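Local coordinates for putative dehydratase (Mesorhizobium loti, PDB 2POZ), which is a member of the mandelate racemase/muconate lactonizing enzyme branch of the enolase superfamily and probably acts as a lyase, perhaps a dehydratase, at the interface of chains A and B. Residues are numbered along the deposited sequence; one frame, centred on the assembly and turned at random. Chains: chain A/B, Putative dehydratase.

Contacts 1 and 2 are two patches of one two-fold symmetric interface between identical chains, and the centres of their C-alpha atoms lie about 19 Å apart. Both draw on the stretch that follows strand 33-37: A:Gly38, A:Tyr41 and A:Gly42 receive an aromatic pair in contact 1, and the next residues, from chain B (B:Val43 to B:Ala47), meet helix 45-59 of chain A in contact 2. The symmetry repeats each patch with the chains exchanged, so in every subunit this stretch works in both. Contact 1 is aromatic and charged, contact 2 a helix start against a helix side; together they join two subunits of the octamer.

Contact 1: the interface of chains A and B. Residues chain A 38, 41-42, 207, 257-258, 283; chain B 80-81.
B:Phe80 lies between A:Arg258 and A:Tyr41, with a different group on each face of its ring. On one face the guanidinium of A:Arg258 is stacked almost parallel, and NH1 stands 3.5 Å from the ring centroid in a cation-pi contact. The opposite face takes the phenol edge of A:Tyr41, whose CE1 approaches B:Phe80 CE2 to 3.5 Å, near the rim. The two ring planes are 72° apart, an edge-to-face meeting. B:Phe80 in turn covers one face of the B:Trp81 indole, so the two neighbours enter chain A as a packed pair. At the indole edge, NE1 gives a nearly straight hydrogen bond (166° at H) to the backbone O of A:Tyr41, 2.9 Å away and close to the ring plane. The far end of the same indole, CH2, comes to 3.6 Å from the phenol OH of A:Tyr41. A:Tyr41 holds its CG between its own N and carbonyl carbon (chi1 54°), a crowded position that turns the ring toward B:Phe80 and B:Trp81.

A:Arg258 bends at chi3 and does two jobs at once: besides stacking, NH1 donates to the backbone O of B:Phe80 at 2.8 Å, with that oxygen in the guanidinium plane. NH2 reaches A:Ser207 OG weakly. A:Glu257, extended beyond CG, brings its carboxylate to the tip of the phenylalanine, its CD 3.6 Å from B:Phe80 CZ. Its OE2 also accepts a short hydrogen bond from A:Tyr41 OH (2.5 Å) on the anti side, somewhat out of the carboxylate plane, which ties the phenol to the carboxylate and should restrict the turning of both. In this superfamily A:Glu257 very likely occupies the position of the third acidic ligand of the catalytic magnesium.

The aromatic pair of chain B thus packs against a likely metal-ligand residue of chain A, and the contact probably supports the active-site surroundings as well as the dimer.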
loop_
_atom_site.group_PDB
_atom_site.type_symbol
_atom_site.label_atom_id
_atom_site.label_comp_id
_atom_site.label_asym_id
_atom_site.label_seq_id
_atom_site.Cartn_x
_atom_site.Cartn_y
_atom_site.Cartn_z
ATOM N N GLY A 38 -19.790 22.358 22.855
ATOM C CA GLY A 38 -18.467 22.257 23.455
ATOM C C GLY A 38 -17.465 23.356 23.139
ATOM O O GLY A 38 -16.266 23.089 23.078
ATOM N N TYR A 41 -14.324 27.220 25.615
ATOM C CA TYR A 41 -12.985 27.797 25.704
ATOM C C TYR A 41 -12.431 28.015 24.305
ATOM O O TYR A 41 -13.060 27.642 23.313
ATOM C CB TYR A 41 -12.061 26.878 26.514
ATOM C CG TYR A 41 -12.035 25.464 25.998
ATOM C CD1 TYR A 41 -11.082 25.058 25.065
ATOM C CD2 TYR A 41 -13.016 24.548 26.381
ATOM C CE1 TYR A 41 -11.108 23.775 24.517
ATOM C CE2 TYR A 41 -13.053 23.265 25.843
ATOM C CZ TYR A 41 -12.096 22.889 24.911
ATOM O OH TYR A 41 -12.126 21.636 24.372
ATOM N N GLY A 42 -11.255 28.622 24.225
ATOM C CA GLY A 42 -10.679 28.898 22.926
ATOM C C GLY A 42 -11.404 30.090 22.332
ATOM O O GLY A 42 -12.152 30.779 23.028
ATOM N N SER A 207 -1.377 18.858 23.159
ATOM C CA SER A 207 -2.254 19.777 22.437
ATOM C C SER A 207 -1.675 20.213 21.093
ATOM O O SER A 207 -1.684 21.396 20.769
ATOM C CB SER A 207 -2.530 21.015 23.309
ATOM O OG SER A 207 -3.672 21.735 22.870
ATOM N N GLU A 257 -10.310 15.257 20.708
ATOM C CA GLU A 257 -10.890 16.522 21.146
ATOM C C GLU A 257 -11.195 17.414 19.951
ATOM O O GLU A 257 -12.120 18.219 19.991
ATOM C CB GLU A 257 -9.941 17.257 22.108
ATOM C CG GLU A 257 -10.494 18.594 22.619
ATOM C CD GLU A 257 -9.629 19.229 23.716
ATOM O OE1 GLU A 257 -8.612 18.618 24.120
ATOM O OE2 GLU A 257 -9.975 20.340 24.177
ATOM N N ARG A 258 -10.414 17.276 18.887
ATOM C CA ARG A 258 -10.639 18.098 17.714
ATOM C C ARG A 258 -10.940 17.295 16.448
ATOM O O ARG A 258 -10.517 17.658 15.348
ATOM C CB ARG A 258 -9.451 19.060 17.517
ATOM C CG ARG A 258 -9.544 20.284 18.452
ATOM C CD ARG A 258 -8.367 21.247 18.346
ATOM N NE ARG A 258 -7.193 20.739 19.047
ATOM C CZ ARG A 258 -6.158 21.480 19.432
ATOM N NH1 ARG A 258 -6.134 22.786 19.195
ATOM N NH2 ARG A 258 -5.143 20.907 20.063
ATOM N N THR A 283 -19.167 18.593 20.666
ATOM C CA THR A 283 -18.572 18.976 19.392
ATOM C C THR A 283 -18.556 17.824 18.383
ATOM O O THR A 283 -18.587 18.063 17.183
ATOM C CB THR A 283 -17.105 19.482 19.541
ATOM O OG1 THR A 283 -16.256 18.395 19.924
ATOM C CG2 THR A 283 -17.013 20.587 20.583
ATOM N N PHE B 80 -7.359 27.791 19.152
ATOM C CA PHE B 80 -7.613 26.404 19.553
ATOM C C PHE B 80 -8.393 25.619 18.488
ATOM O O PHE B 80 -7.975 24.541 18.065
ATOM C CB PHE B 80 -8.372 26.298 20.878
ATOM C CG PHE B 80 -8.394 24.896 21.432
ATOM C CD1 PHE B 80 -7.289 24.394 22.123
ATOM C CD2 PHE B 80 -9.464 24.041 21.169
ATOM C CE1 PHE B 80 -7.247 23.066 22.534
ATOM C CE2 PHE B 80 -9.434 22.708 21.578
ATOM C CZ PHE B 80 -8.323 22.217 22.259
ATOM N N TRP B 81 -9.512 26.169 18.041
ATOM C CA TRP B 81 -10.348 25.482 17.057
ATOM C C TRP B 81 -9.852 25.488 15.610
ATOM O O TRP B 81 -10.448 24.851 14.747
ATOM C CB TRP B 81 -11.777 26.034 17.145
ATOM C CG TRP B 81 -12.312 25.897 18.538
ATOM C CD1 TRP B 81 -12.491 26.896 19.453
ATOM C CD2 TRP B 81 -12.596 24.671 19.223
ATOM N NE1 TRP B 81 -12.859 26.367 20.667
ATOM C CE2 TRP B 81 -12.931 25.004 20.556
ATOM C CE3 TRP B 81 -12.592 23.320 18.843
ATOM C CZ2 TRP B 81 -13.260 24.038 21.511
ATOM C CZ3 TRP B 81 -12.917 22.354 19.797
ATOM C CH2 TRP B 81 -13.246 22.721 21.115
#

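Contact 2: the interface of chains A and B. Residues chain A 50-51, 54-55, 58-59; chain B 43-47.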
loop_
_atom_site.group_PDB
_atom_site.type_symbol
_atom_site.label_atom_id
_atom_site.label_comp_id
_atom_site.label_asym_id
_atom_site.label_seq_id
_atom_site.Cartn_x
_atom_site.Cartn_y
_atom_site.Cartn_z
ATOM N N GLY A 50 -23.931 31.954 17.545
ATOM C CA GLY A 50 -24.508 32.336 16.266
ATOM C C GLY A 50 -24.975 31.135 15.452
ATOM O O GLY A 50 -26.017 31.184 14.786
HETATM N N MSE A 51 -24.209 30.050 15.508
HETATM C CA MSE A 51 -24.552 28.844 14.758
HETATM C C MSE A 51 -25.836 28.216 15.275
HETATM O O MSE A 51 -26.690 27.819 14.493
HETATM C CB MSE A 51 -23.427 27.812 14.825
HETATM C CG MSE A 51 -23.717 26.551 14.008
HETATM SE SE MSE A 51 -23.950 26.907 12.102
HETATM C CE MSE A 51 -25.813 27.350 12.027
ATOM N N ASP A 54 -28.710 30.289 13.928
ATOM C CA ASP A 54 -28.991 30.049 12.509
ATOM C C ASP A 54 -29.638 28.688 12.289
ATOM O O ASP A 54 -30.593 28.564 11.523
ATOM C CB ASP A 54 -27.711 30.145 11.670
ATOM C CG ASP A 54 -27.120 31.555 11.647
ATOM O OD1 ASP A 54 -27.863 32.524 11.904
ATOM O OD2 ASP A 54 -25.910 31.693 11.354
ATOM N N LEU A 55 -29.107 27.666 12.953
ATOM C CA LEU A 55 -29.651 26.314 12.835
ATOM C C LEU A 55 -31.086 26.263 13.353
ATOM O O LEU A 55 -31.977 25.691 12.712
ATOM C CB LEU A 55 -28.792 25.316 13.628
ATOM C CG LEU A 55 -27.445 24.879 13.032
ATOM C CD1 LEU A 55 -26.666 24.069 14.068
ATOM C CD2 LEU A 55 -27.680 24.052 11.751
ATOM N N ARG A 58 -33.624 28.084 11.064
ATOM C CA ARG A 58 -33.819 27.408 9.792
ATOM C C ARG A 58 -34.455 26.019 9.886
ATOM O O ARG A 58 -35.234 25.629 9.014
ATOM C CB ARG A 58 -32.477 27.302 9.057
ATOM C CG ARG A 58 -32.509 26.449 7.795
ATOM C CD ARG A 58 -33.217 27.151 6.638
ATOM N NE ARG A 58 -33.272 26.298 5.451
ATOM C CZ ARG A 58 -34.103 25.268 5.293
ATOM N NH1 ARG A 58 -34.972 24.949 6.248
ATOM N NH2 ARG A 58 -34.059 24.542 4.179
ATOM N N PHE A 59 -34.158 25.285 10.951
ATOM C CA PHE A 59 -34.652 23.915 11.047
ATOM C C PHE A 59 -35.526 23.451 12.203
ATOM O O PHE A 59 -36.141 22.400 12.091
ATOM C CB PHE A 59 -33.454 22.950 11.018
ATOM C CG PHE A 59 -32.546 23.126 9.843
ATOM C CD1 PHE A 59 -32.949 22.730 8.571
ATOM C CD2 PHE A 59 -31.267 23.653 10.012
ATOM C CE1 PHE A 59 -32.089 22.856 7.483
ATOM C CE2 PHE A 59 -30.399 23.784 8.933
ATOM C CZ PHE A 59 -30.810 23.383 7.663
ATOM N N VAL B 43 -26.126 27.609 6.042
ATOM C CA VAL B 43 -26.462 28.009 7.400
ATOM C C VAL B 43 -25.232 28.327 8.240
ATOM O O VAL B 43 -24.376 27.469 8.445
ATOM C CB VAL B 43 -27.276 26.900 8.093
ATOM C CG1 VAL B 43 -27.692 27.343 9.487
ATOM C CG2 VAL B 43 -28.521 26.574 7.252
ATOM N N GLY B 44 -25.142 29.563 8.729
ATOM C CA GLY B 44 -24.004 29.936 9.551
ATOM C C GLY B 44 -23.451 31.338 9.370
ATOM O O GLY B 44 -22.342 31.624 9.823
ATOM N N GLY B 45 -24.206 32.210 8.712
ATOM C CA GLY B 45 -23.738 33.570 8.510
ATOM C C GLY B 45 -23.474 34.269 9.832
ATOM O O GLY B 45 -22.471 34.978 9.983
ATOM N N THR B 46 -24.369 34.072 10.798
ATOM C CA THR B 46 -24.213 34.695 12.107
ATOM C C THR B 46 -23.002 34.090 12.834
ATOM O O THR B 46 -22.293 34.788 13.566
ATOM C CB THR B 46 -25.487 34.523 12.955
ATOM O OG1 THR B 46 -26.631 34.857 12.155
ATOM C CG2 THR B 46 -25.454 35.459 14.173
ATOM N N ALA B 47 -22.759 32.798 12.621
ATOM C CA ALA B 47 -21.610 32.141 13.241
ATOM C C ALA B 47 -20.317 32.753 12.699
ATOM O O ALA B 47 -19.354 32.959 13.442
ATOM C CB ALA B 47 -21.641 30.646 12.951
#
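A:Asp54 of helix 45-59 meets B:Thr46, at the start of the same helix in chain B, and B:Val43 just ahead of it, and its side chain touches that chain from CB to its tip. CB rests on the methyl CG1 of B:Val43 at 3.6 Å. CG sits beside CB of B:Thr46, also at 3.6 Å, and from there the carboxylate divides its work. OD1 accepts the hydroxyl OG1 of B:Thr46 at 2.7 Å, while OD2 takes the backbone N of the same residue at 2.9 Å in a more bent bond (137° at H). Both oxygens use their syn lone pairs, so B:Thr46 is gripped at two points in the manner of a helix N-cap, here supplied by the other subunit. The helix start would probably favour the negative charge. An alanine in place of A:Asp54 would probably leave the hydroxyl and backbone N-H of B:Thr46 without these acceptors and loosen the helix start against chain A.

Along the same helix, A:Met51, a selenomethionine, lays CB against the methyl of B:Ala47 at 3.8 Å, and its chain bends at chi2 and chi3 toward the B:Val43 backbone. With CG1 anti to its own N (chi1 -177°), B:Val43 splits its methyls over chain A: CG1 goes to A:Asp54 CB and A:Leu55, whereas CG2 touches CG of A:Arg58 and points tip to tip at the ring of A:Phe59, 3.8 Å from CE2.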